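PDB 3NSM: chitooligosaccharidolytic beta-N-acetylglucosaminidase from Ostrinia furnacalis, which hydrolyses chitooligosaccharides by removing one beta-linked N-acetylglucosamine unit at a time from the non-reducing end, with a preference for shorter substrates. Local coordinates for residues P232-K237 against Q250-K255; E284-T289 against D317-Y322; F56-N61 against M175-N180. One frame throughout, in Å; residues are numbered along the deposited sequence.

Overall arrangement
Contacts 1 and 2 both belong to the catalytic (beta/alpha)8 barrel of this glycoside hydrolase family 20 enzyme, whereas contact 3 lies in the mixed beta sheet on the opposite side of the chain's centre. Along the chain they follow in series: contact 3, contact 1, contact 2. The centres of contacts 1 and 2 are about 16 Å apart; helix 240-245 packs on both, and helix 318-333 supplies one side of contact 2 and touches contact 1. Contact 3 is centred about 48 Å from contact 1 and about 61 Å from contact 2. Contact 1 joins two loops and contact 2 a loop and a helix, both within about 10 Å of probable charge-relay side chains, while contact 3 ties strands together far from the annotated sites.

Contact 1: P232-K237 against Q250-K255; sequences PFVTTK and QKVYTK
Pro-232 lies alongside Tyr-253, the two side chains pointing the same way, and this pairing is the tight end of a single beta bridge, Phe-233 with Tyr-253, between two loops of the barrel. Pro-232 CB meets Tyr-253 CD2 at 3.6 Å, and Pro-232 CG comes almost as near to Tyr-253 CE2. The backbones lock the same place: Tyr-253 N donates to Pro-232 O at 2.8 Å, nearly straight at 167°, and Val-234 N returns a bond to Tyr-253 O at 3.1 Å. In Val-234, CG1 lies anti to the backbone N (chi1 171°) and CG2 beside it, which brings CG2 to 3.9 Å from Val-252 CB. Tyr-253 OH is hydrogen-bonded to Tyr-201 O. With Tyr-253 cut back to an alanine, Pro-232 is likely to lose the ring it lies beside and Tyr-201 O its hydroxyl partner. The far end is looser: Lys-255 bends at chi3 and crosses exposed Thr-236, Lys-255 NZ 3.5 Å from Thr-236 OG1. At the other extreme Lys-251 sends its amine away to a salt bridge with Glu-561 of the second subunit. Pro-232 sits about 8 Å from Asp-227, a probable charge-relay residue, side chain to side chain. Tyr-253 stacks on Tyr-200 and meets Trp-223 edge-to-face, Val-234 touches helix 240-245, Thr-254 N-caps helix 255-267, and Phe-233 packs against that helix and helix 318-333.

Contact 2: E284-T289 against D317-Y322; sequences EGWQDT and DELYQY
Trp-286 overlaps Tyr-322 obliquely with its six-membered ring, CZ3 3.5 Å from Tyr-322 CD1 and CH2 near the tyrosine CB. The contact joins a type II beta turn, Trp-286 to Thr-289, in the loop after barrel strand 271-278 to the N-terminal part of helix 318-333 in the catalytic (beta/alpha)8 barrel. The two aromatic side chains slide past each other in opposite directions, their planes inclined at 40° and their centroids 5.4 Å apart. Trp-286 has CG beside its backbone N (chi1 -63°), and from there the indole reaches across to the helix. Leu-319 adds a looser apolar touch, CD2 to Trp-286 CZ3 at 4.3 Å. Beyond these segments, Leu-241 of helix 240-245 touches both aromatic residues, and Arg-238 makes a cation-pi contact with Tyr-322. The indole lies about 9 Å from the side chains of His-281 and Asp-227, assigned to the probable charge relay. Glu-284 and Asp-288 form salt bridges with Lys-16 and Lys-18 of the second subunit, respectively. Thr-289 completes the contact with its methyl, CG2 standing 3.5 Å from Tyr-322 OH. Its hydroxyl is turned back into the turn, where Thr-289 OG1 donates to Trp-286 O at 2.7 Å, the same carbonyl oxygen that accepts from Thr-289 N.

Contact 3: F56-N61 against M175-N180; sequences FLSKIN and MVRDVN
An antiparallel strand pair in the mixed beta sheet makes this contact: the start of strand 57-69 runs against strand 172-183 where the latter breaks at Arg-177 and Asp-178. Ser-58 and Met-175 are the hydrogen-bonded pair. Ser-58 N donates to Met-175 O at 2.8 Å, in the carbonyl plane, and Met-175 N returns a more bent bond (131°) to Ser-58 O. Leu-57 and Val-176 form the adjoining non-hydrogen-bonded pair; their side chains diverge, though Leu-57 CD2 still comes within 4.1 Å of Val-176 CG2. Past it, Arg-177 N reaches Phe-56 O at 3.1 Å from above the carbonyl plane. A water also donates to Phe-56 O and accepts from Asp-178 N, linking the two segments where the strand breaks. The arginine side chain runs out alongside Phe-56, bent at chi3 (74°), and one face of its guanidinium is met by Phe-56 CD2, 3.3 Å from Arg-177 NH2, the planes 34° apart. A salt bridge from Arg-177 NE to the syn side of Asp-178 OD2, at 3.1 Å, holds the guanidinium from its edge and probably limits its rotation. Beside the Ser-58 and Met-175 pair, the thioether end of Met-175 bends at chi3 and crosses Ile-60, whose CG1 lies only 3.4 Å from Met-175 CE, a tight fit. Val-107 of strand 105-113 touches both Ile-60 and Met-175, Pro-135 of strand 129-136 adjoins Arg-177 and Asp-178, and helix 30-37 packs on Leu-57 and Val-176.

Contact 1: P232-K237 against Q250-K255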
# COMPACT_ATOMS: atom_id res chain seq x y z
N PRO A 232 17.46 14.88 6.94
CA PRO A 232 17.96 13.65 7.56
C PRO A 232 19.40 13.30 7.22
O PRO A 232 19.97 12.40 7.84
CB PRO A 232 17.02 12.58 7.01
CG PRO A 232 16.66 13.08 5.65
CD PRO A 232 16.61 14.59 5.77
N PHE A 233 19.99 13.99 6.24
CA PHE A 233 21.36 13.68 5.82
C PHE A 233 22.39 14.11 6.87
O PHE A 233 22.46 15.28 7.24
CB PHE A 233 21.70 14.34 4.46
CG PHE A 233 23.17 14.24 4.09
CD1 PHE A 233 23.94 15.39 3.96
CD2 PHE A 233 23.77 13.00 3.89
CE1 PHE A 233 25.29 15.31 3.62
CE2 PHE A 233 25.13 12.91 3.55
CZ PHE A 233 25.89 14.05 3.42
N VAL A 234 23.18 13.15 7.34
CA VAL A 234 24.16 13.46 8.38
C VAL A 234 25.40 14.14 7.80
O VAL A 234 26.32 13.49 7.29
CB VAL A 234 24.54 12.22 9.23
CG1 VAL A 234 25.72 12.54 10.15
CG2 VAL A 234 23.34 11.78 10.06
N THR A 235 25.41 15.47 7.86
CA THR A 235 26.60 16.22 7.47
C THR A 235 27.49 16.48 8.68
O THR A 235 27.12 17.22 9.59
CB THR A 235 26.27 17.54 6.70
OG1 THR A 235 27.44 18.37 6.66
CG2 THR A 235 25.12 18.31 7.34
N THR A 236 28.67 15.87 8.67
CA THR A 236 29.64 16.00 9.75
C THR A 236 30.20 17.42 9.91
O THR A 236 30.51 17.85 11.03
CB THR A 236 30.80 15.01 9.53
OG1 THR A 236 30.26 13.70 9.30
CG2 THR A 236 31.74 14.98 10.72
N LYS A 237 30.30 18.14 8.79
CA LYS A 237 30.85 19.49 8.78
C LYS A 237 29.88 20.56 9.24
O LYS A 237 30.29 21.60 9.77
CB LYS A 237 31.41 19.83 7.39
CG LYS A 237 32.63 18.98 7.03
CD LYS A 237 33.26 19.37 5.70
CE LYS A 237 34.58 18.63 5.54
NZ LYS A 237 35.06 18.59 4.14
N GLN A 250 16.53 9.51 15.49
CA GLN A 250 16.71 8.20 14.84
C GLN A 250 16.42 8.26 13.34
O GLN A 250 16.88 7.39 12.59
CB GLN A 250 15.84 7.13 15.50
CG GLN A 250 16.29 6.70 16.89
CD GLN A 250 16.03 7.75 17.96
OE1 GLN A 250 14.95 8.37 18.00
NE2 GLN A 250 17.01 7.96 18.84
N LYS A 251 15.67 9.27 12.93
CA LYS A 251 15.28 9.44 11.54
C LYS A 251 16.34 10.23 10.78
O LYS A 251 16.11 11.35 10.32
CB LYS A 251 13.90 10.07 11.47
CG LYS A 251 12.83 9.12 11.95
CD LYS A 251 11.43 9.67 11.76
CE LYS A 251 10.43 8.55 11.96
NZ LYS A 251 9.08 9.08 12.27
N VAL A 252 17.52 9.63 10.67
CA VAL A 252 18.66 10.23 10.00
C VAL A 252 19.33 9.18 9.12
O VAL A 252 19.07 7.97 9.25
CB VAL A 252 19.70 10.84 11.00
CG1 VAL A 252 19.08 11.99 11.83
CG2 VAL A 252 20.29 9.76 11.92
N TYR A 253 20.17 9.66 8.21
CA TYR A 253 20.99 8.79 7.39
C TYR A 253 22.47 9.06 7.67
O TYR A 253 23.05 10.03 7.20
CB TYR A 253 20.64 8.98 5.91
CG TYR A 253 19.19 8.69 5.60
CD1 TYR A 253 18.69 7.39 5.69
CD2 TYR A 253 18.32 9.72 5.23
CE1 TYR A 253 17.36 7.12 5.41
CE2 TYR A 253 16.97 9.45 4.94
CZ TYR A 253 16.51 8.15 5.03
OH TYR A 253 15.20 7.86 4.75
N THR A 254 23.06 8.18 8.48
CA THR A 254 24.44 8.35 8.91
C THR A 254 25.39 8.00 7.77
O THR A 254 24.97 7.40 6.79
CB THR A 254 24.77 7.44 10.13
OG1 THR A 254 24.60 6.06 9.77
CG2 THR A 254 23.86 7.78 11.31
N LYS A 255 26.66 8.39 7.90
CA LYS A 255 27.67 8.03 6.91
C LYS A 255 27.73 6.52 6.74
O LYS A 255 27.86 6.02 5.61
CB LYS A 255 29.05 8.57 7.31
CG LYS A 255 29.10 10.09 7.45
CD LYS A 255 30.53 10.62 7.58
CE LYS A 255 31.14 10.25 8.94
NZ LYS A 255 32.45 10.94 9.16

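Contact 2: E284-T289 against D317-Y322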
# COMPACT_ATOMS: atom_id res chain seq x y z
N GLU A 284 13.80 23.26 7.27
CA GLU A 284 14.22 22.67 8.51
C GLU A 284 15.67 22.37 8.45
O GLU A 284 16.14 21.85 7.48
CB GLU A 284 13.42 21.42 8.80
CG GLU A 284 12.01 21.65 9.18
CD GLU A 284 11.85 22.14 10.61
OE1 GLU A 284 10.81 22.67 10.93
OE2 GLU A 284 12.78 21.98 11.38
N GLY A 285 16.37 22.72 9.52
CA GLY A 285 17.81 22.51 9.65
C GLY A 285 18.59 23.82 9.62
O GLY A 285 19.64 23.93 10.24
N TRP A 286 18.06 24.79 8.88
CA TRP A 286 18.73 26.08 8.66
C TRP A 286 18.42 27.16 9.71
O TRP A 286 18.91 28.28 9.61
CB TRP A 286 18.42 26.60 7.25
CG TRP A 286 18.94 25.71 6.17
CD1 TRP A 286 18.29 24.67 5.59
CD2 TRP A 286 20.24 25.76 5.57
NE1 TRP A 286 19.09 24.06 4.64
CE2 TRP A 286 20.30 24.72 4.61
CE3 TRP A 286 21.36 26.59 5.74
CZ2 TRP A 286 21.43 24.48 3.83
CZ3 TRP A 286 22.49 26.36 4.94
CH2 TRP A 286 22.51 25.30 4.01
N GLN A 287 17.62 26.81 10.72
CA GLN A 287 17.34 27.72 11.84
C GLN A 287 18.63 28.24 12.47
O GLN A 287 19.61 27.50 12.60
CB GLN A 287 16.50 27.03 12.92
CG GLN A 287 15.08 26.68 12.48
CD GLN A 287 14.90 25.23 12.04
OE1 GLN A 287 13.81 24.67 12.15
NE2 GLN A 287 15.97 24.62 11.54
N ASP A 288 18.63 29.52 12.82
CA ASP A 288 19.76 30.17 13.51
C ASP A 288 20.98 30.48 12.63
O ASP A 288 22.01 30.94 13.15
CB ASP A 288 20.20 29.35 14.75
CG ASP A 288 19.12 29.27 15.83
OD1 ASP A 288 18.20 30.12 15.85
OD2 ASP A 288 19.21 28.34 16.67
N THR A 289 20.89 30.23 11.32
CA THR A 289 22.00 30.51 10.42
C THR A 289 21.81 31.85 9.71
O THR A 289 22.79 32.46 9.26
CB THR A 289 22.18 29.44 9.33
OG1 THR A 289 21.05 29.45 8.45
CG2 THR A 289 22.36 28.05 9.93
N ASP A 317 27.40 35.28 1.57
CA ASP A 317 28.55 34.55 1.07
C ASP A 317 28.88 33.32 1.92
O ASP A 317 29.50 32.38 1.44
CB ASP A 317 29.77 35.46 0.93
CG ASP A 317 30.82 34.91 -0.04
OD1 ASP A 317 30.50 34.72 -1.25
OD2 ASP A 317 31.96 34.67 0.42
N GLU A 318 28.44 33.34 3.18
CA GLU A 318 28.60 32.18 4.07
C GLU A 318 27.82 30.97 3.56
O GLU A 318 28.26 29.83 3.73
CB GLU A 318 28.16 32.52 5.50
CG GLU A 318 28.60 31.48 6.54
CD GLU A 318 28.03 31.73 7.93
OE1 GLU A 318 28.52 31.09 8.89
OE2 GLU A 318 27.08 32.55 8.08
N LEU A 319 26.68 31.22 2.93
CA LEU A 319 25.86 30.18 2.28
C LEU A 319 26.71 29.17 1.50
O LEU A 319 26.52 27.96 1.63
CB LEU A 319 24.85 30.81 1.33
CG LEU A 319 23.50 30.18 0.95
CD1 LEU A 319 23.38 30.17 -0.55
CD2 LEU A 319 23.27 28.77 1.51
N TYR A 320 27.64 29.68 0.70
CA TYR A 320 28.42 28.85 -0.21
C TYR A 320 29.50 28.06 0.53
O TYR A 320 30.00 27.05 0.02
CB TYR A 320 28.94 29.69 -1.39
CG TYR A 320 27.81 30.48 -2.04
CD1 TYR A 320 26.93 29.87 -2.94
CD2 TYR A 320 27.58 31.81 -1.70
CE1 TYR A 320 25.87 30.57 -3.51
CE2 TYR A 320 26.51 32.53 -2.27
CZ TYR A 320 25.67 31.90 -3.17
OH TYR A 320 24.62 32.59 -3.73
N GLN A 321 29.85 28.50 1.74
CA GLN A 321 30.70 27.71 2.63
C GLN A 321 29.91 26.52 3.19
O GLN A 321 30.45 25.42 3.30
CB GLN A 321 31.26 28.56 3.78
CG GLN A 321 32.27 29.64 3.36
CD GLN A 321 32.21 30.89 4.25
OE1 GLN A 321 32.10 30.80 5.47
NE2 GLN A 321 32.30 32.06 3.62
N TYR A 322 28.64 26.75 3.52
CA TYR A 322 27.74 25.67 3.94
C TYR A 322 27.54 24.63 2.83
O TYR A 322 27.72 23.43 3.06
CB TYR A 322 26.38 26.22 4.36
CG TYR A 322 26.24 26.52 5.83
CD1 TYR A 322 25.48 25.68 6.66
CD2 TYR A 322 26.82 27.65 6.40
CE1 TYR A 322 25.31 25.95 8.01
CE2 TYR A 322 26.67 27.93 7.76
CZ TYR A 322 25.91 27.08 8.55
OH TYR A 322 25.75 27.36 9.88

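Contact 3: F56-N61 against M175-N180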
# COMPACT_ATOMS: atom_id res chain seq x y z
N PHE A 56 11.47 -26.76 -24.63
CA PHE A 56 11.42 -27.75 -23.60
C PHE A 56 11.96 -27.28 -22.25
O PHE A 56 12.61 -26.30 -22.17
CB PHE A 56 12.22 -28.96 -24.02
CG PHE A 56 11.73 -29.61 -25.27
CD1 PHE A 56 10.60 -30.38 -25.25
CD2 PHE A 56 12.41 -29.50 -26.44
CE1 PHE A 56 10.15 -30.98 -26.36
CE2 PHE A 56 11.96 -30.13 -27.55
CZ PHE A 56 10.83 -30.85 -27.51
N LEU A 57 11.67 -28.03 -21.20
CA LEU A 57 12.17 -27.75 -19.87
C LEU A 57 12.92 -28.96 -19.36
O LEU A 57 12.68 -30.08 -19.81
CB LEU A 57 11.01 -27.45 -18.91
CG LEU A 57 10.16 -26.20 -19.13
CD1 LEU A 57 8.86 -26.33 -18.38
CD2 LEU A 57 10.91 -24.94 -18.71
N SER A 58 13.82 -28.74 -18.40
CA SER A 58 14.56 -29.85 -17.79
C SER A 58 14.47 -29.77 -16.28
O SER A 58 14.51 -28.68 -15.71
CB SER A 58 16.02 -29.83 -18.23
OG SER A 58 16.13 -29.74 -19.64
N LYS A 59 14.35 -30.92 -15.63
CA LYS A 59 14.28 -30.98 -14.19
C LYS A 59 15.66 -30.76 -13.58
O LYS A 59 16.66 -31.34 -14.03
CB LYS A 59 13.68 -32.31 -13.72
CG LYS A 59 13.46 -32.38 -12.22
CD LYS A 59 12.80 -33.69 -11.80
CE LYS A 59 13.75 -34.87 -11.93
NZ LYS A 59 13.22 -36.07 -11.23
N ILE A 60 15.71 -29.91 -12.56
CA ILE A 60 16.95 -29.41 -12.00
C ILE A 60 17.01 -29.72 -10.51
O ILE A 60 16.02 -29.59 -9.81
CB ILE A 60 17.04 -27.87 -12.20
CG1 ILE A 60 17.12 -27.51 -13.69
CG2 ILE A 60 18.17 -27.24 -11.38
CD1 ILE A 60 18.13 -28.31 -14.50
N ASN A 61 18.19 -30.15 -10.05
CA ASN A 61 18.46 -30.29 -8.62
C ASN A 61 18.91 -28.95 -8.05
O ASN A 61 19.99 -28.44 -8.38
CB ASN A 61 19.52 -31.38 -8.37
CG ASN A 61 19.58 -31.84 -6.92
OD1 ASN A 61 19.95 -32.98 -6.64
ND2 ASN A 61 19.23 -30.96 -5.98
N MET A 175 13.80 -25.82 -15.62
CA MET A 175 14.60 -24.79 -16.26
C MET A 175 14.51 -24.95 -17.76
O MET A 175 14.49 -26.07 -18.26
CB MET A 175 16.06 -24.93 -15.82
CG MET A 175 16.92 -23.72 -16.15
SD MET A 175 18.67 -24.14 -16.33
CE MET A 175 19.03 -24.88 -14.76
N VAL A 176 14.45 -23.83 -18.47
CA VAL A 176 14.42 -23.83 -19.93
C VAL A 176 15.69 -24.49 -20.49
O VAL A 176 16.80 -24.14 -20.10
CB VAL A 176 14.27 -22.41 -20.48
CG1 VAL A 176 14.02 -22.44 -21.97
CG2 VAL A 176 13.13 -21.69 -19.78
N ARG A 177 15.50 -25.44 -21.41
CA ARG A 177 16.57 -26.34 -21.83
C ARG A 177 17.54 -25.72 -22.82
O ARG A 177 18.75 -25.87 -22.68
CB ARG A 177 16.00 -27.65 -22.40
CG ARG A 177 17.02 -28.80 -22.46
CD ARG A 177 16.43 -30.06 -23.07
NE ARG A 177 16.26 -29.93 -24.52
CZ ARG A 177 15.64 -30.83 -25.29
NH1 ARG A 177 15.11 -31.92 -24.76
NH2 ARG A 177 15.55 -30.62 -26.60
N ASP A 178 17.01 -25.05 -23.83
CA ASP A 178 17.82 -24.51 -24.90
C ASP A 178 17.56 -23.02 -25.05
O ASP A 178 16.53 -22.62 -25.59
CB ASP A 178 17.54 -25.25 -26.21
CG ASP A 178 17.64 -26.76 -26.06
OD1 ASP A 178 18.73 -27.24 -25.68
OD2 ASP A 178 16.63 -27.45 -26.32
N VAL A 179 18.49 -22.21 -24.56
CA VAL A 179 18.33 -20.75 -24.56
C VAL A 179 19.44 -20.06 -25.34
O VAL A 179 20.62 -20.38 -25.17
CB VAL A 179 18.29 -20.17 -23.12
CG1 VAL A 179 18.08 -18.67 -23.14
CG2 VAL A 179 17.20 -20.83 -22.30
N ASN A 180 19.06 -19.13 -26.20
CA ASN A 180 20.00 -18.19 -26.78
C ASN A 180 19.51 -16.74 -26.67
O ASN A 180 18.64 -16.31 -27.44
CB ASN A 180 20.33 -18.53 -28.23
CG ASN A 180 21.41 -17.64 -28.80
OD1 ASN A 180 22.54 -17.60 -28.29
ND2 ASN A 180 21.08 -16.90 -29.86
O HOH W 1 14.28 -25.02 -24.23